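Local coordinates for beta-lactamase (Klebsiella pneumoniae, PDB 6HUH), which probably hydrolyses beta-lactam antibiotics to substituted beta-amino acids, as a class D serine beta-lactamase that confers antibiotic resistance, at residues A[37-40]-A[41-45]; A[187-191]-A[192-196]; A[255-258]-A[259-263]. All coordinates share one frame; numbering follows the deposited sequence.

All three contacts are local, each made where one stretch of chain runs straight on into the next. Contacts 1 and 2 lie at opposite outer strands of the same antiparallel sheet, with centres about 23 Å apart. Contact 1 is at the surface and turns on a disulfide sulfur. Contact 2 is partly buried and combines a hairpin turn with a pair of isoleucines. Contact 3, also partly buried, is a helical turn near the C-terminus. Its helix packs against residues of both other contacts: Gln-260 meets Phe-37 of contact 1, while Leu-257, Pro-258 and Leu-261 meet Ile-189 of contact 2. A water bridges Ala-256 O and Gln-260 OE1.

Contact 1 (A[37-40]-A[41-45]); sequences FSAQ and GDCAS
A disulfide sulfur is the main point of contact here. Cys-43 SG, already bonded to Cys-26, lies 3.6 Å from the methyl CB of Ala-39. Cys-43 SG is also 3.6 Å from the backbone N of Gln-40. It lies beside the end of strand 36-41, and Cys-43 CB follows it at 4.0 Å from Ala-39 CB. The first torsion explains the approach: SG stands beside its own backbone N and opposite the carbonyl carbon (chi1 -68°). The methyl and the sulfur make an apolar contact.

The chain between them bends back through Gly-41 and Asp-42. Gly-41 has a positive phi of 114°, a region glycine enters readily. Asp-42 is the centre of an inverse gamma turn, with a weak hydrogen bond from Cys-43 N to Gly-41 O. Asp-42 also holds the next part of the loop. Asp-42 OD1 accepts Ser-45 OG at 2.7 Å, on the syn side and 27° out of the carboxylate plane. Ser-45 N adds a weak hydrogen bond to Asp-42 OD1.

Ala-39 and Cys-43 also both touch Leu-28 of strand 26-30. The chemistry implies two successive ties: the disulfide joins the start of the loop covalently to strand 26-30, and the Asp-42 carboxylate holds the next turn through Ser-45.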
loop_
_atom_site.group_PDB
_atom_site.type_symbol
_atom_site.label_atom_id
_atom_site.label_comp_id
_atom_site.label_asym_id
_atom_site.label_seq_id
_atom_site.Cartn_x
_atom_site.Cartn_y
_atom_site.Cartn_z
ATOM N N PHE A 37 -18.595 22.008 -14.019
ATOM C CA PHE A 37 -19.043 22.188 -15.405
ATOM C C PHE A 37 -20.167 21.202 -15.742
ATOM O O PHE A 37 -20.798 21.311 -16.803
ATOM C CB PHE A 37 -17.875 22.082 -16.404
ATOM C CG PHE A 37 -17.105 20.789 -16.389
ATOM C CD1 PHE A 37 -17.530 19.704 -17.137
ATOM C CD2 PHE A 37 -15.912 20.682 -15.691
ATOM C CE1 PHE A 37 -16.806 18.517 -17.142
ATOM C CE2 PHE A 37 -15.181 19.495 -15.700
ATOM C CZ PHE A 37 -15.635 18.418 -16.423
ATOM N N SER A 38 -20.388 20.224 -14.845
ATOM C CA SER A 38 -21.411 19.194 -14.964
ATOM C C SER A 38 -21.768 18.724 -13.580
ATOM O O SER A 38 -20.929 18.174 -12.886
ATOM C CB SER A 38 -20.930 18.027 -15.825
ATOM O OG SER A 38 -21.957 17.062 -15.983
ATOM N N ALA A 39 -23.003 18.961 -13.168
ATOM C CA ALA A 39 -23.525 18.596 -11.852
ATOM C C ALA A 39 -24.914 17.985 -12.064
ATOM O O ALA A 39 -25.722 18.567 -12.774
ATOM C CB ALA A 39 -23.594 19.843 -10.975
ATOM N N GLN A 40 -25.160 16.785 -11.533
ATOM C CA GLN A 40 -26.417 16.053 -11.759
ATOM C C GLN A 40 -26.938 15.395 -10.474
ATOM O O GLN A 40 -26.399 14.388 -10.023
ATOM C CB GLN A 40 -26.207 14.979 -12.847
ATOM C CG GLN A 40 -25.906 15.516 -14.250
ATOM C CD GLN A 40 -27.141 15.974 -14.991
ATOM O OE1 GLN A 40 -28.249 15.454 -14.797
ATOM N NE2 GLN A 40 -26.975 16.940 -15.886
ATOM N N GLY A 41 -27.997 15.957 -9.926
ATOM C CA GLY A 41 -28.601 15.514 -8.680
ATOM C C GLY A 41 -28.465 16.576 -7.604
ATOM O O GLY A 41 -28.387 17.774 -7.915
ATOM N N ASP A 42 -28.395 16.143 -6.324
ATOM C CA ASP A 42 -28.292 17.039 -5.170
ATOM C C ASP A 42 -26.849 17.457 -4.858
ATOM O O ASP A 42 -26.260 17.057 -3.843
ATOM C CB ASP A 42 -28.997 16.431 -3.952
ATOM C CG ASP A 42 -29.515 17.456 -2.973
ATOM O OD1 ASP A 42 -29.154 18.660 -3.116
ATOM O OD2 ASP A 42 -30.265 17.062 -2.049
ATOM N N CYS A 43 -26.316 18.324 -5.724
ATOM C CA CYS A 43 -24.940 18.828 -5.685
ATOM C C CYS A 43 -24.704 19.994 -4.716
ATOM O O CYS A 43 -23.545 20.311 -4.455
ATOM C CB CYS A 43 -24.467 19.172 -7.098
ATOM S SG CYS A 43 -24.258 17.716 -8.182
ATOM N N ALA A 44 -25.783 20.599 -4.170
ATOM C CA ALA A 44 -25.730 21.756 -3.265
ATOM C C ALA A 44 -26.073 21.466 -1.806
ATOM O O ALA A 44 -25.740 22.273 -0.940
ATOM C CB ALA A 44 -26.601 22.867 -3.795
ATOM N N SER A 45 -26.706 20.324 -1.514
ATOM C CA SER A 45 -27.022 19.958 -0.124
ATOM C C SER A 45 -25.787 19.508 0.641
ATOM O O SER A 45 -24.960 18.774 0.104
ATOM C CB SER A 45 -28.091 18.872 -0.063
ATOM O OG SER A 45 -29.325 19.408 -0.496
#

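Contact 2 (A[187-191]-A[192-196]); sequences PDIDG and WQIHG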
loop_
_atom_site.group_PDB
_atom_site.type_symbol
_atom_site.label_atom_id
_atom_site.label_comp_id
_atom_site.label_asym_id
_atom_site.label_seq_id
_atom_site.Cartn_x
_atom_site.Cartn_y
_atom_site.Cartn_z
ATOM N N PRO A 187 -5.858 3.466 -9.178
ATOM C CA PRO A 187 -5.393 2.952 -10.478
ATOM C C PRO A 187 -5.602 3.976 -11.586
ATOM O O PRO A 187 -6.589 4.725 -11.579
ATOM C CB PRO A 187 -6.251 1.697 -10.712
ATOM C CG PRO A 187 -6.775 1.326 -9.383
ATOM C CD PRO A 187 -6.945 2.620 -8.644
ATOM N N ASP A 188 -4.660 3.986 -12.536
ATOM C CA ASP A 188 -4.614 4.868 -13.693
ATOM C C ASP A 188 -5.774 4.635 -14.679
ATOM O O ASP A 188 -6.507 3.640 -14.595
ATOM C CB ASP A 188 -3.287 4.619 -14.438
ATOM C CG ASP A 188 -2.103 5.489 -14.043
ATOM O OD1 ASP A 188 -1.933 5.751 -12.822
ATOM O OD2 ASP A 188 -1.291 5.832 -14.944
ATOM N N ILE A 189 -5.921 5.589 -15.615
ATOM C CA ILE A 189 -6.784 5.600 -16.793
ATOM C C ILE A 189 -5.827 6.185 -17.862
ATOM O O ILE A 189 -5.390 7.318 -17.699
ATOM C CB ILE A 189 -8.100 6.417 -16.583
ATOM C CG1 ILE A 189 -8.995 5.765 -15.500
ATOM C CG2 ILE A 189 -8.872 6.549 -17.911
ATOM C CD1 ILE A 189 -10.155 6.594 -15.019
ATOM N N ASP A 190 -5.427 5.393 -18.885
ATOM C CA ASP A 190 -4.429 5.800 -19.901
ATOM C C ASP A 190 -3.198 6.483 -19.221
ATOM O O ASP A 190 -2.549 5.856 -18.374
ATOM C CB ASP A 190 -5.041 6.643 -21.060
ATOM C CG ASP A 190 -4.218 6.678 -22.361
ATOM O OD1 ASP A 190 -3.091 7.233 -22.342
ATOM O OD2 ASP A 190 -4.732 6.203 -23.414
ATOM N N GLY A 191 -2.940 7.751 -19.542
ATOM C CA GLY A 191 -1.827 8.487 -18.953
ATOM C C GLY A 191 -2.208 9.340 -17.759
ATOM O O GLY A 191 -1.356 10.037 -17.201
ATOM N N TRP A 192 -3.486 9.287 -17.364
ATOM C CA TRP A 192 -4.047 10.048 -16.263
ATOM C C TRP A 192 -3.747 9.390 -14.918
ATOM O O TRP A 192 -3.864 8.168 -14.761
ATOM C CB TRP A 192 -5.565 10.260 -16.459
ATOM C CG TRP A 192 -5.887 11.096 -17.661
ATOM C CD1 TRP A 192 -5.957 10.680 -18.960
ATOM C CD2 TRP A 192 -6.153 12.505 -17.678
ATOM N NE1 TRP A 192 -6.234 11.746 -19.786
ATOM C CE2 TRP A 192 -6.345 12.881 -19.027
ATOM C CE3 TRP A 192 -6.221 13.499 -16.679
ATOM C CZ2 TRP A 192 -6.621 14.196 -19.405
ATOM C CZ3 TRP A 192 -6.495 14.805 -17.058
ATOM C CH2 TRP A 192 -6.693 15.139 -18.408
ATOM N N GLN A 193 -3.348 10.219 -13.954
ATOM C CA GLN A 193 -3.036 9.825 -12.595
ATOM C C GLN A 193 -4.268 10.115 -11.776
ATOM O O GLN A 193 -4.713 11.255 -11.743
ATOM C CB GLN A 193 -1.829 10.616 -12.067
ATOM C CG GLN A 193 -0.469 10.065 -12.501
ATOM C CD GLN A 193 0.646 10.715 -11.724
ATOM O OE1 GLN A 193 0.860 10.442 -10.534
ATOM N NE2 GLN A 193 1.375 11.608 -12.380
ATOM N N ILE A 194 -4.854 9.082 -11.164
ATOM C CA ILE A 194 -6.086 9.205 -10.371
ATOM C C ILE A 194 -5.801 9.273 -8.844
ATOM O O ILE A 194 -5.072 8.450 -8.303
ATOM C CB ILE A 194 -7.097 8.075 -10.748
ATOM C CG1 ILE A 194 -7.226 7.857 -12.302
ATOM C CG2 ILE A 194 -8.473 8.252 -10.083
ATOM C CD1 ILE A 194 -7.730 8.998 -13.200
ATOM N N HIS A 195 -6.360 10.258 -8.175
ATOM C CA HIS A 195 -6.218 10.387 -6.737
ATOM C C HIS A 195 -7.637 10.499 -6.239
ATOM O O HIS A 195 -8.410 11.262 -6.819
ATOM C CB HIS A 195 -5.397 11.624 -6.380
ATOM C CG HIS A 195 -4.080 11.709 -7.101
ATOM N ND1 HIS A 195 -2.894 11.307 -6.502
ATOM C CD2 HIS A 195 -3.805 12.167 -8.344
ATOM C CE1 HIS A 195 -1.943 11.541 -7.391
ATOM N NE2 HIS A 195 -2.442 12.061 -8.511
ATOM N N GLY A 196 -8.004 9.685 -5.253
ATOM C CA GLY A 196 -9.376 9.665 -4.742
ATOM C C GLY A 196 -9.607 9.064 -3.370
ATOM O O GLY A 196 -8.740 8.396 -2.806
#
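This is the beta hairpin of strands 185-189 and 192-201, closed by a type II' turn from Ile-189 to Trp-192. Those two residues form an antiparallel hydrogen-bonded pair. Trp-192 N donates to Ile-189 O at 2.8 Å, 20° out of the carbonyl plane. The return bond, from Ile-189 N to Trp-192 O, is weak at 3.4 Å. Ile-189 O also lies at the edge of the indole, in its plane, 3.6 Å from Trp-192 CD1.

Beyond the bonded pair, Ile-189 CD1 reaches across to Ile-194 CD1 at 3.9 Å, the two side chains crossing at a slant. Ile-194 CG1 lies against the carbonyl of Pro-187, 3.3 Å from Pro-187 O. It is placed there by a chi1 of -45°, which sets it opposite its own carbonyl carbon. Asp-188 CA makes a CA-H...O contact with Trp-192 O at 3.5 Å. The Asp-188 carboxylate does not bond to this carbonyl; its OD1 forms a salt bridge with Arg-185 instead. Pro-187 and Asp-188 pack on Gln-71 of the second subunit.

On the other edge, strand 192-201 pairs with strand 215-225, and Asp-190 forms a salt bridge with Lys-225 there. Ile-189 and Trp-192 pack on helix 245-264, the indole against Leu-261 and Leu-264.

Contact 3 (A[255-258]-A[259-263]); sequences AALP and EQLKK
The backbone is helical throughout but kinked at Pro-258, whose N has no hydrogen to give to the turn before. The i-to-i-4 pattern is found again from Leu-261 on. Leu-261 N donates to Leu-257 O at 3.1 Å, nearly in line with the carbonyl. Lys-262 N donates to Pro-258 O at 2.9 Å.

Ala-256 O, four residues before Gln-260, takes a water instead. The water donates to Ala-256 O at 2.7 Å and to Gln-260 OE1 at 3.2 Å, bridging the two. Gln-260 CG passes closest to Ala-256 O, at 3.4 Å. The bend at chi2 (-60°) leaves OE1 where it accepts from the water. Glu-259 CG reaches Ala-256 O at 3.3 Å. It does so from a chi1 of 61°, between its backbone N and carbonyl carbon, and the chain runs out extended from there.

On another side of the helix, Leu-261 CD1 packs against Leu-257 CG at 4.1 Å. These two leucines face the sheet. Both touch Ile-189 of strand 185-189, and on strand 228-238 Leu-257 meets Phe-232 while Leu-261 meets Leu-230. Gln-260 and Leu-257 also rest on Phe-29 of strand 26-30, so this part of helix 245-264 spans several strands.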
loop_
_atom_site.group_PDB
_atom_site.type_symbol
_atom_site.label_atom_id
_atom_site.label_comp_id
_atom_site.label_asym_id
_atom_site.label_seq_id
_atom_site.Cartn_x
_atom_site.Cartn_y
_atom_site.Cartn_z
ATOM N N ALA A 255 -16.206 4.307 -14.283
ATOM C CA ALA A 255 -16.972 3.986 -15.477
ATOM C C ALA A 255 -17.048 5.247 -16.353
ATOM O O ALA A 255 -16.496 5.257 -17.459
ATOM C CB ALA A 255 -18.373 3.513 -15.089
ATOM N N ALA A 256 -17.647 6.335 -15.787
ATOM C CA ALA A 256 -17.934 7.643 -16.394
ATOM C C ALA A 256 -16.766 8.651 -16.509
ATOM O O ALA A 256 -16.974 9.738 -17.064
ATOM C CB ALA A 256 -19.075 8.289 -15.645
ATOM N N LEU A 257 -15.564 8.298 -16.016
ATOM C CA LEU A 257 -14.391 9.171 -16.046
ATOM C C LEU A 257 -13.732 9.332 -17.424
ATOM O O LEU A 257 -13.490 10.477 -17.827
ATOM C CB LEU A 257 -13.367 8.707 -15.012
ATOM C CG LEU A 257 -12.788 9.762 -14.093
ATOM C CD1 LEU A 257 -13.838 10.692 -13.560
ATOM C CD2 LEU A 257 -12.057 9.117 -12.952
ATOM N N PRO A 258 -13.434 8.240 -18.174
ATOM C CA PRO A 258 -12.739 8.404 -19.464
ATOM C C PRO A 258 -13.404 9.360 -20.457
ATOM O O PRO A 258 -12.692 10.070 -21.160
ATOM C CB PRO A 258 -12.637 6.975 -19.992
ATOM C CG PRO A 258 -12.602 6.147 -18.766
ATOM C CD PRO A 258 -13.599 6.807 -17.862
ATOM N N GLU A 259 -14.735 9.436 -20.486
ATOM C CA GLU A 259 -15.387 10.393 -21.383
ATOM C C GLU A 259 -15.079 11.863 -21.001
ATOM O O GLU A 259 -14.793 12.659 -21.883
ATOM C CB GLU A 259 -16.900 10.135 -21.529
ATOM C CG GLU A 259 -17.716 10.240 -20.258
ATOM C CD GLU A 259 -19.176 9.902 -20.458
ATOM O OE1 GLU A 259 -19.950 10.814 -20.830
ATOM O OE2 GLU A 259 -19.548 8.729 -20.230
ATOM N N GLN A 260 -15.081 12.194 -19.697
ATOM C CA GLN A 260 -14.798 13.534 -19.159
ATOM C C GLN A 260 -13.378 13.941 -19.418
ATOM O O GLN A 260 -13.119 15.132 -19.609
ATOM C CB GLN A 260 -15.040 13.585 -17.656
ATOM C CG GLN A 260 -16.410 13.129 -17.256
ATOM C CD GLN A 260 -17.478 13.979 -17.883
ATOM O OE1 GLN A 260 -18.161 13.556 -18.811
ATOM N NE2 GLN A 260 -17.630 15.207 -17.407
ATOM N N LEU A 261 -12.454 12.957 -19.381
ATOM C CA LEU A 261 -11.030 13.141 -19.621
ATOM C C LEU A 261 -10.841 13.411 -21.113
ATOM O O LEU A 261 -10.102 14.322 -21.479
ATOM C CB LEU A 261 -10.287 11.870 -19.189
ATOM C CG LEU A 261 -9.682 11.787 -17.786
ATOM C CD1 LEU A 261 -10.655 12.134 -16.714
ATOM C CD2 LEU A 261 -9.247 10.393 -17.507
ATOM N N LYS A 262 -11.547 12.644 -21.964
ATOM C CA LYS A 262 -11.527 12.762 -23.420
ATOM C C LYS A 262 -12.100 14.134 -23.812
ATOM O O LYS A 262 -11.522 14.809 -24.665
ATOM C CB LYS A 262 -12.356 11.620 -24.058
ATOM C CG LYS A 262 -12.168 11.432 -25.576
ATOM C CD LYS A 262 -13.336 11.937 -26.497
ATOM C CE LYS A 262 -14.582 11.071 -26.544
ATOM N NZ LYS A 262 -15.509 11.293 -25.393
ATOM N N LYS A 263 -13.216 14.550 -23.161
ATOM C CA LYS A 263 -13.881 15.846 -23.349
ATOM C C LYS A 263 -12.905 16.968 -22.989
ATOM O O LYS A 263 -12.884 18.003 -23.663
ATOM C CB LYS A 263 -15.111 15.977 -22.430
ATOM C CG LYS A 263 -16.410 15.410 -22.963
ATOM C CD LYS A 263 -17.585 16.028 -22.183
ATOM C CE LYS A 263 -18.726 15.072 -21.917
ATOM N NZ LYS A 263 -19.598 14.858 -23.112
HETATM O O HOH W 1 -19.388 10.892 -17.588
#